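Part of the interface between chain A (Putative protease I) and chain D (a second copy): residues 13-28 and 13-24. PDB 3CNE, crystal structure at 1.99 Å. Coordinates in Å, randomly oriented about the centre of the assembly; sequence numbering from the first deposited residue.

Chain A (13-28) VNGCGLFQYLEAFFEN
Chain D, residues 13-24: VNGCGLFQYLEA

Two copies of one helix pack nearly antiparallel, their N-to-C directions 163° apart and their axes 8.0 Å apart at closest approach. The nearest CA atoms pair a cysteine with a phenylalanine, twice: Cys A16 CA lies 4.6 Å from Phe D19 CA, and Phe A19 CA 4.6 Å from Cys D16 CA.

Val A13 (phi/psi -105/149, chi1 p) leads in as extended chain without touching the partner. Asn A14 (-77/114, chi1 t, chi2 -54°) is the N-cap: its OD1 accepts from Gly A17 N at 3.0 Å. OD1 serves the cap, while ND2, on the same amide, stands 3.3 Å from Glu D23 OE2. Glu D23 reaches there with chi1 -147° and chi2 -102°, both between wells, and chi3 -61°.

Helical angles begin at Gly A15 (-73/-29) and run through Glu A27. At Gly A15 an ideal CB would sit 2.6 Å from Phe D19 CD1, a clash. Its bare backbone instead lets Gly A15 C approach Phe D19 CB to 3.4 Å. Cys A16, chi1 t, points toward chain D; its N is 3.4 Å from Phe D19 CB, its SG 3.8 Å from Gln D20 CG (Gln D20 m, t, chi3 73°), and its CB 3.6 Å from Glu D23 OE1. Gly A17 and Leu A18 (t, p) make no contact with the other stretch.

Phe A19 (chi1 m, chi2 96°) points toward the partner and packs its CB 3.5 Å from Gly D15 C. Gly D15 CA lies over one face of its ring, 4.2 Å from the centroid, a CH-pi contact; an ideal CB on Gly D15 would clash with Phe A19 CD2 at 2.6 Å. The ring also meets that of Phe D19 (chi1 m, chi2 -81°). Their planes are 5° apart but slid so that they barely overlap, with centroids 5.4 Å apart and Phe A19 CD1 3.6 Å from Phe D19 CD2.

Next, Gln A20 (m, t, chi3 75°) leaves sideways, its CG 3.9 Å from Cys D16 SG (chi1 t). Tyr A21 and Leu A22 stay clear. One turn on from Phe A19, Glu A23 (t, t, chi3 48°) supplies the polar contact at the other end: Asn D14 ND2 (chi1 t, chi2 -55°) donates a hydrogen bond to Glu A23 OE2 at 2.8 Å, nearly straight at 172°, while Asn D14 OD1 caps its own helix at Gly D17 N, 3.0 Å away.

Finally, Glu A27 (m, t, chi3 -16°) reaches Asn D14 through water, which donates to Glu A27 OE2 (3.1 Å from the water oxygen) and accepts from Asn D14 ND2 (3.1 Å). Asn A28 (-103/9) is the first residue to leave helical phi/psi.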

# COMPACT_ATOMS: atom_id res chain seq x y z
N VAL A 13 9.41 4.18 3.74
CA VAL A 13 9.02 3.81 2.39
C VAL A 13 7.60 4.30 2.19
O VAL A 13 6.80 4.40 3.15
CB VAL A 13 9.07 2.24 2.21
CG1 VAL A 13 8.12 1.55 3.12
CG2 VAL A 13 8.96 1.74 0.70
N ASN A 14 7.28 4.64 0.96
CA ASN A 14 5.88 4.88 0.64
C ASN A 14 5.20 3.52 0.51
O ASN A 14 5.47 2.77 -0.42
CB ASN A 14 5.79 5.66 -0.67
CG ASN A 14 4.38 6.03 -1.03
OD1 ASN A 14 3.51 5.16 -1.09
ND2 ASN A 14 4.16 7.32 -1.36
N GLY A 15 4.27 3.27 1.43
CA GLY A 15 3.62 1.98 1.54
C GLY A 15 2.62 1.74 0.43
O GLY A 15 2.35 0.60 0.10
N CYS A 16 2.03 2.81 -0.10
CA CYS A 16 1.13 2.68 -1.20
C CYS A 16 1.91 2.11 -2.41
O CYS A 16 1.48 1.13 -3.00
CB CYS A 16 0.46 4.03 -1.55
SG CYS A 16 -0.67 3.84 -2.98
N GLY A 17 3.09 2.66 -2.70
CA GLY A 17 3.94 2.11 -3.80
C GLY A 17 4.35 0.66 -3.53
O GLY A 17 4.17 -0.22 -4.37
N LEU A 18 4.89 0.42 -2.33
CA LEU A 18 5.42 -0.88 -1.97
C LEU A 18 4.37 -1.98 -2.23
O LEU A 18 4.64 -2.92 -2.96
CB LEU A 18 5.87 -0.93 -0.50
CG LEU A 18 6.48 -2.26 -0.05
CD1 LEU A 18 7.73 -2.65 -0.89
CD2 LEU A 18 6.83 -2.24 1.43
N PHE A 19 3.20 -1.84 -1.61
CA PHE A 19 2.19 -2.87 -1.67
C PHE A 19 1.51 -3.06 -3.02
O PHE A 19 1.04 -4.16 -3.32
CB PHE A 19 1.21 -2.74 -0.50
CG PHE A 19 1.81 -3.20 0.77
CD1 PHE A 19 2.39 -2.31 1.64
CD2 PHE A 19 1.90 -4.57 1.04
CE1 PHE A 19 2.99 -2.74 2.84
CE2 PHE A 19 2.51 -5.01 2.21
CZ PHE A 19 3.05 -4.10 3.10
N GLN A 20 1.46 -2.02 -3.83
CA GLN A 20 1.08 -2.21 -5.24
C GLN A 20 1.97 -3.25 -5.91
O GLN A 20 1.47 -4.14 -6.58
CB GLN A 20 1.18 -0.88 -6.01
CG GLN A 20 0.00 0.04 -5.77
CD GLN A 20 0.03 1.19 -6.74
OE1 GLN A 20 -0.30 1.03 -7.92
NE2 GLN A 20 0.47 2.36 -6.26
N TYR A 21 3.28 -3.17 -5.70
CA TYR A 21 4.18 -4.21 -6.19
C TYR A 21 3.89 -5.56 -5.51
O TYR A 21 3.73 -6.57 -6.19
CB TYR A 21 5.65 -3.86 -5.97
CG TYR A 21 6.15 -2.62 -6.70
CD1 TYR A 21 6.17 -2.58 -8.10
CD2 TYR A 21 6.66 -1.53 -5.99
CE1 TYR A 21 6.64 -1.44 -8.79
CE2 TYR A 21 7.14 -0.41 -6.67
CZ TYR A 21 7.13 -0.38 -8.07
OH TYR A 21 7.59 0.72 -8.75
N LEU A 22 3.82 -5.57 -4.17
CA LEU A 22 3.80 -6.84 -3.46
C LEU A 22 2.50 -7.58 -3.68
O LEU A 22 2.52 -8.81 -3.81
CB LEU A 22 4.10 -6.68 -1.97
CG LEU A 22 5.41 -5.95 -1.62
CD1 LEU A 22 5.64 -6.01 -0.12
CD2 LEU A 22 6.62 -6.51 -2.40
N GLU A 23 1.39 -6.86 -3.72
CA GLU A 23 0.11 -7.49 -4.03
C GLU A 23 0.14 -8.09 -5.41
O GLU A 23 -0.27 -9.26 -5.61
CB GLU A 23 -1.03 -6.50 -3.93
CG GLU A 23 -2.36 -7.16 -4.23
CD GLU A 23 -3.43 -6.18 -4.47
OE1 GLU A 23 -3.20 -5.24 -5.26
OE2 GLU A 23 -4.50 -6.35 -3.85
N ALA A 24 0.60 -7.31 -6.38
CA ALA A 24 0.67 -7.82 -7.76
C ALA A 24 1.53 -9.10 -7.87
O ALA A 24 1.10 -10.07 -8.48
CB ALA A 24 1.15 -6.73 -8.74
N PHE A 25 2.72 -9.09 -7.25
CA PHE A 25 3.60 -10.27 -7.29
C PHE A 25 2.92 -11.45 -6.64
O PHE A 25 2.88 -12.53 -7.21
CB PHE A 25 4.96 -10.03 -6.59
CG PHE A 25 5.81 -8.96 -7.21
CD1 PHE A 25 5.76 -8.69 -8.57
CD2 PHE A 25 6.70 -8.25 -6.42
CE1 PHE A 25 6.56 -7.67 -9.13
CE2 PHE A 25 7.53 -7.25 -6.98
CZ PHE A 25 7.45 -6.96 -8.33
N PHE A 26 2.36 -11.23 -5.44
CA PHE A 26 1.75 -12.30 -4.66
C PHE A 26 0.57 -12.93 -5.39
O PHE A 26 0.43 -14.16 -5.44
CB PHE A 26 1.32 -11.82 -3.27
CG PHE A 26 1.05 -12.94 -2.33
CD1 PHE A 26 2.09 -13.65 -1.76
CD2 PHE A 26 -0.25 -13.35 -2.07
CE1 PHE A 26 1.85 -14.74 -0.93
CE2 PHE A 26 -0.50 -14.45 -1.23
CZ PHE A 26 0.56 -15.14 -0.66
N GLU A 27 -0.28 -12.09 -5.97
CA GLU A 27 -1.46 -12.56 -6.68
C GLU A 27 -1.11 -13.20 -8.01
O GLU A 27 -1.89 -14.00 -8.52
CB GLU A 27 -2.52 -11.44 -6.82
CG GLU A 27 -3.13 -11.08 -5.44
CD GLU A 27 -4.26 -10.05 -5.48
OE1 GLU A 27 -4.41 -9.35 -6.51
OE2 GLU A 27 -4.97 -9.92 -4.43
N ASN A 28 0.08 -12.90 -8.55
CA ASN A 28 0.52 -13.60 -9.77
C ASN A 28 1.56 -14.69 -9.56
O ASN A 28 2.11 -15.22 -10.53
CB ASN A 28 0.98 -12.60 -10.81
CG ASN A 28 -0.17 -11.77 -11.31
OD1 ASN A 28 -0.96 -12.23 -12.13
ND2 ASN A 28 -0.31 -10.57 -10.76
N VAL D 13 -4.47 -8.13 6.60
CA VAL D 13 -5.03 -7.02 5.82
C VAL D 13 -4.44 -7.00 4.38
O VAL D 13 -3.29 -7.33 4.16
CB VAL D 13 -4.73 -5.68 6.51
CG1 VAL D 13 -3.24 -5.41 6.63
CG2 VAL D 13 -5.47 -4.54 5.84
N ASN D 14 -5.25 -6.61 3.40
CA ASN D 14 -4.68 -6.27 2.09
C ASN D 14 -3.92 -4.94 2.20
O ASN D 14 -4.51 -3.88 2.39
CB ASN D 14 -5.76 -6.24 1.00
CG ASN D 14 -5.16 -6.01 -0.39
OD1 ASN D 14 -4.44 -5.02 -0.60
ND2 ASN D 14 -5.46 -6.89 -1.33
N GLY D 15 -2.59 -5.03 2.07
CA GLY D 15 -1.71 -3.89 2.32
C GLY D 15 -1.87 -2.86 1.22
O GLY D 15 -1.68 -1.70 1.46
N CYS D 16 -2.17 -3.29 -0.01
CA CYS D 16 -2.38 -2.35 -1.10
C CYS D 16 -3.62 -1.47 -0.82
O CYS D 16 -3.58 -0.26 -0.99
CB CYS D 16 -2.51 -3.06 -2.46
SG CYS D 16 -2.80 -1.85 -3.77
N GLY D 17 -4.71 -2.07 -0.34
CA GLY D 17 -5.89 -1.30 0.10
C GLY D 17 -5.53 -0.38 1.26
O GLY D 17 -5.78 0.83 1.25
N LEU D 18 -4.89 -0.95 2.27
CA LEU D 18 -4.62 -0.19 3.49
C LEU D 18 -3.79 1.04 3.17
O LEU D 18 -4.18 2.14 3.52
CB LEU D 18 -3.93 -1.06 4.54
CG LEU D 18 -3.50 -0.29 5.80
CD1 LEU D 18 -4.75 0.24 6.54
CD2 LEU D 18 -2.66 -1.18 6.73
N PHE D 19 -2.65 0.87 2.46
CA PHE D 19 -1.80 2.02 2.26
C PHE D 19 -2.29 3.04 1.25
O PHE D 19 -1.84 4.17 1.25
CB PHE D 19 -0.35 1.61 2.06
CG PHE D 19 0.26 1.12 3.35
CD1 PHE D 19 0.74 2.04 4.28
CD2 PHE D 19 0.27 -0.22 3.66
CE1 PHE D 19 1.25 1.63 5.50
CE2 PHE D 19 0.80 -0.67 4.89
CZ PHE D 19 1.28 0.24 5.80
N GLN D 20 -3.22 2.66 0.40
CA GLN D 20 -3.89 3.69 -0.40
C GLN D 20 -4.58 4.72 0.48
O GLN D 20 -4.48 5.95 0.25
CB GLN D 20 -4.88 3.07 -1.36
CG GLN D 20 -4.19 2.45 -2.59
CD GLN D 20 -5.21 1.95 -3.58
OE1 GLN D 20 -5.87 2.74 -4.25
NE2 GLN D 20 -5.37 0.63 -3.66
N TYR D 21 -5.29 4.23 1.50
CA TYR D 21 -5.94 5.12 2.42
C TYR D 21 -4.92 5.91 3.21
O TYR D 21 -4.96 7.14 3.23
CB TYR D 21 -6.84 4.39 3.41
CG TYR D 21 -8.00 3.66 2.79
CD1 TYR D 21 -9.02 4.33 2.12
CD2 TYR D 21 -8.11 2.28 2.93
CE1 TYR D 21 -10.11 3.64 1.58
CE2 TYR D 21 -9.20 1.58 2.40
CZ TYR D 21 -10.19 2.26 1.73
OH TYR D 21 -11.26 1.56 1.21
N LEU D 22 -4.00 5.21 3.87
CA LEU D 22 -3.10 5.90 4.79
C LEU D 22 -2.23 6.92 4.09
O LEU D 22 -1.92 7.99 4.64
CB LEU D 22 -2.22 4.91 5.53
CG LEU D 22 -2.90 3.82 6.34
CD1 LEU D 22 -1.83 3.05 7.08
CD2 LEU D 22 -3.99 4.45 7.29
N GLU D 23 -1.79 6.58 2.87
CA GLU D 23 -0.95 7.44 2.10
C GLU D 23 -1.71 8.70 1.68
O GLU D 23 -1.19 9.80 1.76
CB GLU D 23 -0.45 6.69 0.85
CG GLU D 23 0.92 7.10 0.41
CD GLU D 23 0.93 8.04 -0.79
OE1 GLU D 23 0.44 7.66 -1.90
OE2 GLU D 23 1.53 9.13 -0.63
N ALA D 24 -2.94 8.54 1.27
CA ALA D 24 -3.77 9.70 0.94
C ALA D 24 -4.08 10.58 2.17
O ALA D 24 -4.05 11.82 2.06
CB ALA D 24 -5.06 9.26 0.26
O HOH W 1 -7.18 -9.34 -2.29